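Local structure of group 1 truncated hemoglobin (Tetrahymena pyriformis, 3AQ9) at residues 45-48 and 49-53. The protein binds one heme per subunit, probably binds oxygen, and is linked to nitric oxide detoxification. The protein carries 1 engineered substitution. Numbering follows the deposited sequence.
Sequences HQTK and QETDF. Engineered in segment 49-53: E50 (natural residue Gln). With HEM (protoporphyrin IX containing Fe), chain C.
K48 and D52, one turn apart on helix 43-57, form an i to i+4 salt bridge. NZ of K48 lies 2.6 Å from OD1 of D52 and meets it on the syn lone pair, the side facing OD2. Bends at chi2 and chi4 (-110° and -93°) swing the lysine chain forward, toward the next turn and the carboxylate of D52. Were D52 replaced by an alanine, the K48 ammonium would probably be left without its charge partner and the end of its chain less firmly placed.

Backbone bonds of the same spacing tie H45 to Q49, Q46 to E50, T47 to T51 and K48 to D52. The carbonyl of T47 is gripped twice: T51 N reaches its O at 2.9 Å, and T51 OG1, from the opposite face of the carbonyl plane, at 2.7 Å. T47 turns its own hydroxyl back to the carbonyl of M43, while T47 and T51 both pack on V21 of helix 13-28.

Q49 and H45 add a CH-pi contact: CG of Q49 lies over one face of the H45 ring, toward its rim, 4.0 Å from the centroid.

Toward the heme, OE1 of the engineered E50, whose modelled place is less sure, appears to accept from Q46 NE2 at 2.8 Å, the amide and carboxylate planes almost perpendicular (89°), and also from a water whose O is 2.2 Å from FE of the heme. With F53 against the heme's CAC and CBC, this side of the helix contributes to the distal wall of the heme pocket of this 2/2 globin fold.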
# COMPACT_ATOMS: atom_id res chain seq x y z
N HIS A 45 -0.88 -6.18 12.86
CA HIS A 45 0.50 -5.91 12.62
C HIS A 45 0.76 -5.35 11.24
O HIS A 45 1.56 -4.40 10.99
CB HIS A 45 1.38 -7.17 12.79
CG HIS A 45 2.83 -6.83 12.93
ND1 HIS A 45 3.77 -7.13 11.96
CD2 HIS A 45 3.47 -6.07 13.86
CE1 HIS A 45 4.95 -6.67 12.35
NE2 HIS A 45 4.80 -6.02 13.48
N GLN A 46 0.23 -6.04 10.21
CA GLN A 46 0.42 -5.63 8.85
C GLN A 46 -0.14 -4.21 8.59
O GLN A 46 0.49 -3.36 7.90
CB GLN A 46 -0.29 -6.65 7.93
CG GLN A 46 -0.15 -6.28 6.41
CD GLN A 46 1.31 -6.37 5.95
OE1 GLN A 46 2.11 -7.06 6.61
NE2 GLN A 46 1.63 -5.68 4.86
N THR A 47 -1.31 -3.95 9.17
CA THR A 47 -1.85 -2.60 8.97
C THR A 47 -0.90 -1.53 9.58
O THR A 47 -0.65 -0.46 8.99
CB THR A 47 -3.28 -2.51 9.66
OG1 THR A 47 -4.14 -3.37 8.90
CG2 THR A 47 -3.85 -1.08 9.54
N LYS A 48 -0.33 -1.83 10.73
CA LYS A 48 0.57 -0.86 11.33
C LYS A 48 1.87 -0.68 10.51
O LYS A 48 2.30 0.47 10.19
CB LYS A 48 1.01 -1.35 12.68
CG LYS A 48 1.79 -0.25 13.46
CD LYS A 48 3.29 -0.67 13.54
CE LYS A 48 3.84 0.05 14.83
NZ LYS A 48 4.40 1.37 14.32
N GLN A 49 2.48 -1.78 10.09
CA GLN A 49 3.70 -1.65 9.28
C GLN A 49 3.44 -0.93 8.00
O GLN A 49 4.23 -0.10 7.50
CB GLN A 49 4.23 -3.09 8.93
CG GLN A 49 4.76 -3.79 10.16
CD GLN A 49 5.91 -2.95 10.79
OE1 GLN A 49 6.92 -2.73 10.17
NE2 GLN A 49 5.76 -2.54 11.94
N GLU A 50 2.38 -1.32 7.30
CA GLU A 50 2.08 -0.70 6.01
C GLU A 50 1.66 0.76 6.13
O GLU A 50 2.01 1.61 5.28
CB GLU A 50 1.01 -1.58 5.33
CG GLU A 50 0.75 -1.20 3.94
CD GLU A 50 0.57 -2.49 3.05
OE1 GLU A 50 0.24 -3.67 3.58
OE2 GLU A 50 0.38 -2.20 1.90
N THR A 51 0.94 1.08 7.18
CA THR A 51 0.66 2.53 7.43
C THR A 51 2.03 3.25 7.64
O THR A 51 2.27 4.31 7.04
CB THR A 51 -0.18 2.74 8.67
OG1 THR A 51 -1.46 2.05 8.50
CG2 THR A 51 -0.47 4.26 8.92
N ASP A 52 2.93 2.66 8.44
CA ASP A 52 4.24 3.39 8.61
C ASP A 52 4.97 3.45 7.26
O ASP A 52 5.64 4.46 6.98
CB ASP A 52 5.17 2.58 9.55
CG ASP A 52 4.70 2.63 11.02
OD1 ASP A 52 5.21 1.81 11.84
OD2 ASP A 52 3.91 3.52 11.42
N PHE A 53 4.92 2.38 6.50
CA PHE A 53 5.68 2.36 5.23
C PHE A 53 5.13 3.39 4.21
O PHE A 53 5.87 4.21 3.66
CB PHE A 53 5.60 0.97 4.55
CG PHE A 53 6.53 0.87 3.39
CD1 PHE A 53 7.88 0.88 3.62
CD2 PHE A 53 6.02 0.69 2.06
CE1 PHE A 53 8.82 0.74 2.53
CE2 PHE A 53 6.92 0.59 1.00
CZ PHE A 53 8.33 0.59 1.21
CHA HEM C . 4.52 -7.67 3.85
CHB HEM C . 1.60 -9.41 0.30
CHC HEM C . 2.65 -5.58 -2.43
CHD HEM C . 4.24 -3.33 1.63
C1A HEM C . 3.65 -8.46 3.12
C2A HEM C . 3.14 -9.78 3.51
C3A HEM C . 2.33 -10.21 2.57
C4A HEM C . 2.30 -9.25 1.49
CMA HEM C . 1.50 -11.51 2.46
CAA HEM C . 3.42 -10.42 4.93
CBA HEM C . 4.03 -11.81 5.21
CGA HEM C . 3.57 -11.90 6.79
O1A HEM C . 4.25 -11.23 7.66
O2A HEM C . 2.38 -12.24 7.15
C1B HEM C . 1.73 -8.50 -0.78
C2B HEM C . 1.21 -8.83 -2.10
C3B HEM C . 1.59 -7.81 -2.88
C4B HEM C . 2.25 -6.87 -2.01
CMB HEM C . 0.45 -10.08 -2.53
CAB HEM C . 1.32 -7.71 -4.39
CBB HEM C . 2.39 -7.33 -5.07
C1C HEM C . 3.11 -4.60 -1.53
C2C HEM C . 3.28 -3.20 -1.85
C3C HEM C . 3.69 -2.62 -0.71
C4C HEM C . 3.79 -3.60 0.33
CMC HEM C . 2.96 -2.57 -3.27
CAC HEM C . 3.98 -1.11 -0.41
CBC HEM C . 4.15 -0.23 -1.40
C1D HEM C . 4.47 -4.35 2.57
C2D HEM C . 4.99 -4.06 3.88
C3D HEM C . 5.08 -5.35 4.51
C4D HEM C . 4.62 -6.28 3.54
CMD HEM C . 5.40 -2.73 4.53
CAD HEM C . 5.55 -5.62 5.92
CBD HEM C . 7.00 -5.80 6.06
CGD HEM C . 7.34 -5.93 7.56
O1D HEM C . 8.49 -5.75 7.94
O2D HEM C . 6.46 -6.50 8.34
NA HEM C . 3.10 -8.21 1.87
NB HEM C . 2.44 -7.29 -0.63
NC HEM C . 3.43 -4.82 -0.22
ND HEM C . 4.17 -5.72 2.34
FE HEM C . 3.31 -6.53 0.83
O HOH W 1 1.37 -5.78 1.57